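Alpha-14 giardin (Giardia lamblia, PDB 3CHJ) binds calcium ions and, in a calcium-dependent manner, phospholipids such as phosphatidylserine, and may link the lipid bilayer to the underlying axoneme. Local coordinates at residues 87-91 / 123-129; 276-280 / 308-314; 217-222 / 233-238. One frame throughout, in Å; residues are numbered along the deposited sequence.

Contact 1. Residues 87-91 / 123-129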
loop_
_atom_site.group_PDB
_atom_site.type_symbol
_atom_site.label_atom_id
_atom_site.label_comp_id
_atom_site.label_asym_id
_atom_site.label_seq_id
_atom_site.Cartn_x
_atom_site.Cartn_y
_atom_site.Cartn_z
ATOM N N CYS A 87 -4.325 1.397 10.394
ATOM C CA CYS A 87 -5.394 0.873 11.241
ATOM C C CYS A 87 -6.769 1.334 10.751
ATOM O O CYS A 87 -7.713 0.554 10.699
ATOM C CB CYS A 87 -5.212 1.323 12.697
ATOM S SG CYS A 87 -3.839 0.515 13.506
ATOM N N GLU A 88 -6.875 2.613 10.415
ATOM C CA GLU A 88 -8.147 3.153 9.919
ATOM C C GLU A 88 -8.579 2.488 8.613
ATOM O O GLU A 88 -9.776 2.248 8.406
ATOM C CB GLU A 88 -8.090 4.661 9.751
ATOM C CG GLU A 88 -7.874 5.382 11.076
ATOM C CD GLU A 88 -7.795 6.887 10.903
ATOM O OE1 GLU A 88 -8.001 7.351 9.770
ATOM O OE2 GLU A 88 -7.532 7.592 11.903
ATOM N N LEU A 89 -7.615 2.180 7.747
ATOM C CA LEU A 89 -7.948 1.486 6.492
ATOM C C LEU A 89 -8.470 0.069 6.758
ATOM O O LEU A 89 -9.442 -0.353 6.156
ATOM C CB LEU A 89 -6.744 1.416 5.546
ATOM C CG LEU A 89 -6.312 2.769 4.972
ATOM C CD1 LEU A 89 -4.959 2.639 4.256
ATOM C CD2 LEU A 89 -7.360 3.300 3.998
ATOM N N ILE A 90 -7.817 -0.654 7.663
ATOM C CA ILE A 90 -8.289 -2.009 8.036
ATOM C C ILE A 90 -9.678 -1.963 8.677
ATOM O O ILE A 90 -10.543 -2.763 8.342
ATOM C CB ILE A 90 -7.284 -2.710 8.969
ATOM C CG1 ILE A 90 -5.995 -2.977 8.206
ATOM C CG2 ILE A 90 -7.889 -3.984 9.566
ATOM C CD1 ILE A 90 -4.851 -3.335 9.134
ATOM N N ARG A 91 -9.890 -1.004 9.574
ATOM C CA ARG A 91 -11.204 -0.792 10.174
ATOM C C ARG A 91 -12.280 -0.494 9.114
ATOM O O ARG A 91 -13.363 -1.104 9.127
ATOM C CB ARG A 91 -11.119 0.346 11.178
ATOM C CG ARG A 91 -12.464 0.731 11.797
ATOM C CD ARG A 91 -12.981 -0.286 12.817
ATOM N NE ARG A 91 -14.190 0.245 13.464
ATOM C CZ ARG A 91 -14.769 -0.256 14.549
ATOM N NH1 ARG A 91 -14.271 -1.313 15.168
ATOM N NH2 ARG A 91 -15.867 0.321 15.025
ATOM N N TYR A 123 -4.077 -1.076 16.703
ATOM C CA TYR A 123 -5.440 -1.487 16.346
ATOM C C TYR A 123 -6.278 -1.831 17.580
ATOM O O TYR A 123 -7.433 -1.420 17.709
ATOM C CB TYR A 123 -5.431 -2.694 15.378
ATOM C CG TYR A 123 -6.754 -2.853 14.657
ATOM C CD1 TYR A 123 -6.979 -2.177 13.442
ATOM C CD2 TYR A 123 -7.779 -3.644 15.181
ATOM C CE1 TYR A 123 -8.190 -2.272 12.793
ATOM C CE2 TYR A 123 -8.999 -3.762 14.524
ATOM C CZ TYR A 123 -9.203 -3.059 13.339
ATOM O OH TYR A 123 -10.396 -3.127 12.673
ATOM N N TYR A 124 -5.684 -2.615 18.476
ATOM C CA TYR A 124 -6.356 -2.975 19.704
ATOM C C TYR A 124 -6.651 -1.732 20.550
ATOM O O TYR A 124 -7.738 -1.625 21.116
ATOM C CB TYR A 124 -5.524 -3.991 20.500
ATOM C CG TYR A 124 -6.242 -4.375 21.760
ATOM C CD1 TYR A 124 -5.919 -3.763 22.976
ATOM C CD2 TYR A 124 -7.272 -5.307 21.731
ATOM C CE1 TYR A 124 -6.596 -4.104 24.160
ATOM C CE2 TYR A 124 -7.966 -5.650 22.895
ATOM C CZ TYR A 124 -7.621 -5.043 24.098
ATOM O OH TYR A 124 -8.328 -5.400 25.233
ATOM N N GLN A 125 -5.692 -0.812 20.636
ATOM C CA GLN A 125 -5.919 0.440 21.400
ATOM C C GLN A 125 -7.045 1.295 20.855
ATOM O O GLN A 125 -7.776 1.912 21.615
ATOM C CB GLN A 125 -4.642 1.256 21.542
ATOM C CG GLN A 125 -3.553 0.546 22.346
ATOM C CD GLN A 125 -4.008 0.058 23.737
ATOM O OE1 GLN A 125 -3.542 -0.987 24.227
ATOM N NE2 GLN A 125 -4.895 0.815 24.381
ATOM N N LEU A 126 -7.190 1.324 19.534
ATOM C CA LEU A 126 -8.202 2.159 18.897
ATOM C C LEU A 126 -9.587 1.548 18.913
ATOM O O LEU A 126 -10.583 2.261 19.041
ATOM C CB LEU A 126 -7.808 2.448 17.443
ATOM C CG LEU A 126 -6.576 3.328 17.194
ATOM C CD1 LEU A 126 -6.238 3.320 15.734
ATOM C CD2 LEU A 126 -6.853 4.765 17.667
ATOM N N TYR A 127 -9.651 0.226 18.770
ATOM C CA TYR A 127 -10.904 -0.445 18.440
ATOM C C TYR A 127 -11.351 -1.535 19.412
ATOM O O TYR A 127 -12.474 -2.045 19.278
ATOM C CB TYR A 127 -10.837 -1.032 17.022
ATOM C CG TYR A 127 -10.534 0.023 15.987
ATOM C CD1 TYR A 127 -11.376 1.142 15.839
ATOM C CD2 TYR A 127 -9.431 -0.090 15.156
ATOM C CE1 TYR A 127 -11.092 2.138 14.892
ATOM C CE2 TYR A 127 -9.134 0.892 14.219
ATOM C CZ TYR A 127 -9.968 1.993 14.088
ATOM O OH TYR A 127 -9.684 2.963 13.147
ATOM N N ASN A 128 -10.476 -1.896 20.358
ATOM C CA ASN A 128 -10.757 -2.955 21.342
ATOM C C ASN A 128 -10.968 -4.315 20.674
ATOM O O ASN A 128 -11.643 -5.203 21.209
ATOM C CB ASN A 128 -11.989 -2.573 22.192
ATOM C CG ASN A 128 -12.245 -3.533 23.333
ATOM O OD1 ASN A 128 -11.324 -3.927 24.035
ATOM N ND2 ASN A 128 -13.515 -3.896 23.539
ATOM N N ASP A 129 -10.374 -4.468 19.491
ATOM C CA ASP A 129 -10.465 -5.693 18.708
ATOM C C ASP A 129 -9.075 -6.135 18.338
ATOM O O ASP A 129 -8.173 -5.307 18.204
ATOM C CB ASP A 129 -11.189 -5.432 17.383
ATOM C CG ASP A 129 -12.663 -5.165 17.556
ATOM O OD1 ASP A 129 -13.281 -5.662 18.531
ATOM O OD2 ASP A 129 -13.209 -4.454 16.688
HETATM O O HOH W 1 -12.545 -3.714 14.261
#
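Two helices of an annexin repeat, a bundle of five helices, cross here: helix 82-94, the first of its repeat, and helix 113-127, the third. Their short segments approach to 10.7 Å at a signed angle of -62°, and the backbones diverge from Cys87 and Tyr123 (CA to CA 5.6 Å) to Arg91 and Tyr127 (CA to CA 8.3 Å). Two tyrosines fill the widening space. The Tyr123 ring presents its edge to the backbone of the first helix, with Cys87 O 3.5 Å from Tyr123 CE1 and Arg91 N also near the ring plane; Cys87 SG lies at this edge too, 5.4 Å from the ring centroid. Ile90 CG2 adds an apolar contact, 3.7 Å from Tyr123 CE1. Tyr127 instead offers a face: Arg91 CD sits 3.7 Å from the ring centroid and 14° off its normal, a CH-pi contact. The direct salt bridge from Arg91 NH1 to Asp129 OD2 is long at 3.6 Å, so a water completes the link, accepting from Arg91 NH1 (3.1 Å), donating to Asp129 OD2 (2.6 Å) and hydrogen-bonding Tyr123 OH (2.7 Å). Asn128, with phi at 62°, ends the helical path just before Asp129. Beneath this partly exposed polar cluster, Ile90 packs on Leu104 and Val107 of helix 101-108, while Leu131 at the start of helix 131-139 covers both Ile90 and Tyr123.

Contact 2. Residues 276-280 / 308-314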
loop_
_atom_site.group_PDB
_atom_site.type_symbol
_atom_site.label_atom_id
_atom_site.label_comp_id
_atom_site.label_asym_id
_atom_site.label_seq_id
_atom_site.Cartn_x
_atom_site.Cartn_y
_atom_site.Cartn_z
ATOM N N CYS A 276 8.419 5.380 -1.503
ATOM C CA CYS A 276 8.593 4.685 -2.776
ATOM C C CYS A 276 8.850 5.644 -3.943
ATOM O O CYS A 276 8.097 5.672 -4.930
ATOM C CB CYS A 276 7.378 3.796 -3.067
ATOM S SG CYS A 276 7.197 2.376 -1.926
ATOM N N LYS A 277 9.947 6.378 -3.842
ATOM C CA LYS A 277 10.271 7.426 -4.802
ATOM C C LYS A 277 10.487 6.925 -6.222
ATOM O O LYS A 277 10.206 7.651 -7.184
ATOM C CB LYS A 277 11.477 8.229 -4.323
ATOM C CG LYS A 277 11.196 8.949 -3.011
ATOM C CD LYS A 277 12.343 9.861 -2.608
ATOM C CE LYS A 277 12.091 10.437 -1.212
ATOM N NZ LYS A 277 12.909 11.659 -0.953
ATOM N N GLY A 278 10.940 5.681 -6.361
ATOM C CA GLY A 278 11.172 5.145 -7.695
ATOM C C GLY A 278 9.930 4.659 -8.427
ATOM O O GLY A 278 10.033 4.122 -9.533
ATOM N N CYS A 279 8.749 4.855 -7.844
ATOM C CA CYS A 279 7.516 4.373 -8.477
ATOM C C CYS A 279 7.377 4.754 -9.948
ATOM O O CYS A 279 7.118 3.875 -10.802
ATOM C CB CYS A 279 6.302 4.868 -7.711
ATOM S SG CYS A 279 4.718 4.305 -8.419
ATOM N N LYS A 280 7.510 6.043 -10.262
ATOM C CA LYS A 280 7.321 6.460 -11.664
ATOM C C LYS A 280 8.340 5.824 -12.614
ATOM O O LYS A 280 7.990 5.414 -13.738
ATOM C CB LYS A 280 7.321 7.984 -11.817
ATOM C CG LYS A 280 6.136 8.679 -11.130
ATOM C CD LYS A 280 6.011 10.143 -11.623
ATOM C CE LYS A 280 4.934 10.899 -10.838
ATOM N NZ LYS A 280 4.768 12.336 -11.305
ATOM N N LYS A 308 -0.330 12.892 -9.468
ATOM C CA LYS A 308 0.949 13.080 -10.195
ATOM C C LYS A 308 1.980 13.753 -9.298
ATOM O O LYS A 308 3.144 13.322 -9.251
ATOM C CB LYS A 308 0.762 13.927 -11.463
ATOM C CG LYS A 308 0.168 13.164 -12.627
ATOM C CD LYS A 308 0.186 13.960 -13.914
ATOM C CE LYS A 308 -0.923 15.018 -13.919
ATOM N NZ LYS A 308 -1.183 15.578 -15.284
ATOM N N LEU A 309 1.560 14.791 -8.564
ATOM C CA LEU A 309 2.488 15.530 -7.710
ATOM C C LEU A 309 2.989 14.699 -6.520
ATOM O O LEU A 309 4.169 14.728 -6.168
ATOM C CB LEU A 309 1.814 16.824 -7.215
ATOM C CG LEU A 309 2.674 17.782 -6.394
ATOM C CD1 LEU A 309 3.954 18.139 -7.130
ATOM C CD2 LEU A 309 1.848 19.031 -6.092
ATOM N N LEU A 310 2.098 13.943 -5.886
ATOM C CA LEU A 310 2.506 13.144 -4.724
ATOM C C LEU A 310 3.552 12.117 -5.097
ATOM O O LEU A 310 4.460 11.836 -4.307
ATOM C CB LEU A 310 1.290 12.429 -4.123
ATOM C CG LEU A 310 0.409 13.376 -3.303
ATOM C CD1 LEU A 310 -0.982 12.739 -3.042
ATOM C CD2 LEU A 310 1.077 13.765 -2.001
ATOM N N TRP A 311 3.435 11.564 -6.303
ATOM C CA TRP A 311 4.365 10.554 -6.758
ATOM C C TRP A 311 5.626 11.129 -7.399
ATOM O O TRP A 311 6.504 10.380 -7.837
ATOM C CB TRP A 311 3.643 9.593 -7.705
ATOM C CG TRP A 311 2.828 8.594 -6.977
ATOM C CD1 TRP A 311 1.460 8.484 -6.965
ATOM C CD2 TRP A 311 3.328 7.537 -6.167
ATOM N NE1 TRP A 311 1.083 7.410 -6.174
ATOM C CE2 TRP A 311 2.217 6.811 -5.680
ATOM C CE3 TRP A 311 4.615 7.143 -5.777
ATOM C CZ2 TRP A 311 2.359 5.706 -4.844
ATOM C CZ3 TRP A 311 4.754 6.053 -4.950
ATOM C CH2 TRP A 311 3.639 5.343 -4.489
ATOM N N GLU A 312 5.711 12.453 -7.475
ATOM C CA GLU A 312 6.941 13.062 -7.935
ATOM C C GLU A 312 7.947 12.999 -6.786
ATOM O O GLU A 312 7.677 13.482 -5.686
ATOM C CB GLU A 312 6.708 14.504 -8.390
ATOM C CG GLU A 312 7.894 15.099 -9.131
ATOM C CD GLU A 312 8.087 14.554 -10.555
ATOM O OE1 GLU A 312 8.964 15.108 -11.241
ATOM O OE2 GLU A 312 7.388 13.605 -11.014
ATOM N N PRO A 313 9.110 12.399 -7.034
ATOM C CA PRO A 313 10.126 12.306 -5.990
ATOM C C PRO A 313 10.429 13.663 -5.332
ATOM O O PRO A 313 10.670 14.662 -6.023
ATOM C CB PRO A 313 11.362 11.802 -6.752
ATOM C CG PRO A 313 10.801 11.077 -7.921
ATOM C CD PRO A 313 9.551 11.792 -8.306
ATOM N N VAL A 314 10.389 13.703 -4.001
ATOM C CA VAL A 314 10.913 14.862 -3.285
ATOM C C VAL A 314 12.414 14.660 -3.238
ATOM O O VAL A 314 12.888 13.593 -2.827
ATOM C CB VAL A 314 10.330 15.018 -1.866
ATOM C CG1 VAL A 314 11.045 16.147 -1.101
ATOM C CG2 VAL A 314 8.841 15.335 -1.927
HETATM O O HOH W 2 7.681 7.957 -8.135
#
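Hydrogen bonds from two lysines hold the turn and start of helix 279-287 to the end of helix 301-310 in the fourth annexin repeat. Lys277 NZ donates to Val314 O (2.7 Å). Lys280 NZ donates to Lys308 O (2.8 Å) and makes a salt bridge with Glu312 OE2 (2.9 Å) and a second with Asp292 of helix 291-298. A buried aromatic contact lies beside them: Cys279 SG stands 4.0 Å from the centroid of the six-membered ring of Trp311, 15° off its normal and hence over the face, with Cys279 CB 3.4 Å from Trp311 CZ3. Trp311 NE1 is satisfied by Thr269. Water mediates the third kind of link, donating to Lys277 O and Trp311 O (2.7 Å each) and accepting from Lys280 N (2.9 Å). Lys308 O, in the last turn, and Trp311 O and Val314 O, beyond it, are main-chain acceptors, so these bonds, which probably help set the chain's exit path, do not depend on side-chain identity there; the Glu312 salt bridge and Cys279-Trp311 contact do.

Contact 3. Residues 217-222 / 233-238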
loop_
_atom_site.group_PDB
_atom_site.type_symbol
_atom_site.label_atom_id
_atom_site.label_comp_id
_atom_site.label_asym_id
_atom_site.label_seq_id
_atom_site.Cartn_x
_atom_site.Cartn_y
_atom_site.Cartn_z
ATOM N N LEU A 217 10.387 -16.334 -11.024
ATOM C CA LEU A 217 9.536 -16.737 -9.903
ATOM C C LEU A 217 8.180 -16.038 -9.998
ATOM O O LEU A 217 7.139 -16.674 -9.816
ATOM C CB LEU A 217 10.233 -16.436 -8.574
ATOM C CG LEU A 217 9.452 -16.623 -7.267
ATOM C CD1 LEU A 217 8.969 -18.066 -7.154
ATOM C CD2 LEU A 217 10.356 -16.243 -6.087
ATOM N N ARG A 218 8.193 -14.744 -10.319
ATOM C CA ARG A 218 6.925 -14.013 -10.487
ATOM C C ARG A 218 6.083 -14.566 -11.632
ATOM O O ARG A 218 4.865 -14.601 -11.527
ATOM C CB ARG A 218 7.163 -12.523 -10.670
ATOM C CG ARG A 218 5.901 -11.671 -10.356
ATOM C CD ARG A 218 6.263 -10.270 -10.691
ATOM N NE ARG A 218 5.332 -9.223 -10.256
ATOM C CZ ARG A 218 4.271 -8.810 -10.940
ATOM N NH1 ARG A 218 3.913 -9.429 -12.069
ATOM N NH2 ARG A 218 3.551 -7.790 -10.468
ATOM N N ALA A 219 6.713 -14.979 -12.733
ATOM C CA ALA A 219 5.977 -15.640 -13.806
ATOM C C ALA A 219 5.311 -16.935 -13.324
ATOM O O ALA A 219 4.208 -17.269 -13.762
ATOM C CB ALA A 219 6.912 -15.901 -15.000
ATOM N N GLY A 220 5.991 -17.650 -12.412
ATOM C CA GLY A 220 5.446 -18.853 -11.790
ATOM C C GLY A 220 4.220 -18.550 -10.936
ATOM O O GLY A 220 3.269 -19.314 -10.914
ATOM N N VAL A 221 4.238 -17.407 -10.258
ATOM C CA VAL A 221 3.064 -16.946 -9.499
ATOM C C VAL A 221 1.884 -16.759 -10.434
ATOM O O VAL A 221 0.759 -17.187 -10.137
ATOM C CB VAL A 221 3.364 -15.636 -8.729
ATOM C CG1 VAL A 221 2.058 -14.965 -8.278
ATOM C CG2 VAL A 221 4.268 -15.930 -7.530
ATOM N N GLU A 222 2.155 -16.144 -11.599
ATOM C CA GLU A 222 1.117 -15.893 -12.578
ATOM C C GLU A 222 0.539 -17.214 -13.080
ATOM O O GLU A 222 -0.666 -17.332 -13.212
ATOM C CB GLU A 222 1.660 -15.049 -13.744
ATOM C CG GLU A 222 2.024 -13.619 -13.341
ATOM C CD GLU A 222 3.242 -13.011 -14.059
ATOM O OE1 GLU A 222 3.461 -13.269 -15.278
ATOM O OE2 GLU A 222 3.990 -12.247 -13.382
ATOM N N PHE A 233 -0.324 -12.538 -4.384
ATOM C CA PHE A 233 1.037 -13.116 -4.439
ATOM C C PHE A 233 1.986 -12.303 -5.304
ATOM O O PHE A 233 3.195 -12.223 -5.000
ATOM C CB PHE A 233 0.997 -14.595 -4.827
ATOM C CG PHE A 233 0.632 -15.487 -3.681
ATOM C CD1 PHE A 233 1.642 -16.124 -2.942
ATOM C CD2 PHE A 233 -0.692 -15.673 -3.313
ATOM C CE1 PHE A 233 1.327 -16.953 -1.845
ATOM C CE2 PHE A 233 -1.021 -16.496 -2.220
ATOM C CZ PHE A 233 -0.011 -17.151 -1.499
ATOM N N LYS A 234 1.469 -11.678 -6.362
ATOM C CA LYS A 234 2.302 -10.748 -7.137
ATOM C C LYS A 234 2.698 -9.546 -6.269
ATOM O O LYS A 234 3.862 -9.112 -6.282
ATOM C CB LYS A 234 1.551 -10.246 -8.369
ATOM C CG LYS A 234 1.448 -11.234 -9.509
ATOM C CD LYS A 234 0.632 -10.607 -10.631
ATOM C CE LYS A 234 0.781 -11.449 -11.872
ATOM N NZ LYS A 234 0.083 -10.835 -13.046
ATOM N N LEU A 235 1.736 -9.019 -5.513
ATOM C CA LEU A 235 1.988 -7.846 -4.675
ATOM C C LEU A 235 3.019 -8.182 -3.588
ATOM O O LEU A 235 3.953 -7.398 -3.386
ATOM C CB LEU A 235 0.674 -7.329 -4.078
ATOM C CG LEU A 235 0.860 -6.068 -3.226
ATOM C CD1 LEU A 235 1.354 -4.909 -4.067
ATOM C CD2 LEU A 235 -0.449 -5.721 -2.494
ATOM N N ALA A 236 2.882 -9.346 -2.948
ATOM C CA ALA A 236 3.831 -9.798 -1.922
ATOM C C ALA A 236 5.204 -9.991 -2.553
ATOM O O ALA A 236 6.217 -9.565 -1.990
ATOM C CB ALA A 236 3.371 -11.088 -1.266
ATOM N N HIS A 237 5.237 -10.629 -3.721
ATOM C CA HIS A 237 6.503 -10.764 -4.456
ATOM C C HIS A 237 7.193 -9.413 -4.629
ATOM O O HIS A 237 8.363 -9.236 -4.279
ATOM C CB HIS A 237 6.302 -11.400 -5.842
ATOM C CG HIS A 237 7.557 -11.400 -6.663
ATOM N ND1 HIS A 237 8.010 -10.275 -7.321
ATOM C CD2 HIS A 237 8.481 -12.365 -6.881
ATOM C CE1 HIS A 237 9.163 -10.552 -7.914
ATOM N NE2 HIS A 237 9.460 -11.818 -7.674
ATOM N N ASP A 238 6.461 -8.454 -5.180
ATOM C CA ASP A 238 7.022 -7.165 -5.514
ATOM C C ASP A 238 7.420 -6.384 -4.260
ATOM O O ASP A 238 8.467 -5.723 -4.242
ATOM C CB ASP A 238 6.007 -6.390 -6.342
ATOM C CG ASP A 238 5.852 -6.952 -7.749
ATOM O OD1 ASP A 238 6.566 -7.918 -8.129
ATOM O OD2 ASP A 238 5.017 -6.417 -8.504
#
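Segments 217-222 and 233-238 run antiparallel, 166° apart with axes 9.8 Å from each other at closest approach, and form the helical hairpin of the fourth and fifth helices of the third annexin repeat. The nearest backbone pairs are Arg218 with Lys234 (CA to CA 6.6 Å) and Val221 with Phe233 (CA to CA 6.7 Å). Glu224, a calcium-site residue, ends helix 217-224 beyond this contact. Apolar packing is led by Val221 CG1, 3.6 Å from Phe233 CB, and extends to Trp189 and Phe193 of helix 186-195. The polar side turns on Arg218, whose extended side chain crosses to helix 227-241. Its CB lies 3.9 Å from the His237 ring centroid, 9° off the normal, a CH-pi contact over the face. Its guanidinium is gripped by Asp238 in a two-point salt bridge and held on its own helix by Glu222, with Arg218 NH1 3.1 Å from Glu222 OE2; Phe249 adds a cation-pi contact. Lys234 CD covers one guanidinium face, while Lys234 NZ pairs with Glu230. Both carboxylate oxygens of Asp238 are engaged: OD1 accepts from both Arg218 NE (2.8 Å) and His237 ND1 (2.9 Å), while OD2 accepts from Arg218 NH2 (2.8 Å).

The three contacts sit in different annexin repeats and share no helix. Contact 3 is the most buried, with five of eight touching residues in the interior, whereas contacts 1 and 2 are partly buried with three each, and contact 2 alone has exposed touching residues. Their chemistry differs: the charge network of contact 3 runs from partly exposed Arg218 and Glu222 to buried Asp238, while contacts 1 and 2 each include a bridging water, between side chains in contact 1 and between main-chain atoms in contact 2, where lysines also bond carbonyls and Lys280 adds carboxylate partners. Contacts 2 and 3, about 9 Å apart at their nearest atoms, both border helix 243-254, while contact 1 lies across the chain's centre from contact 2.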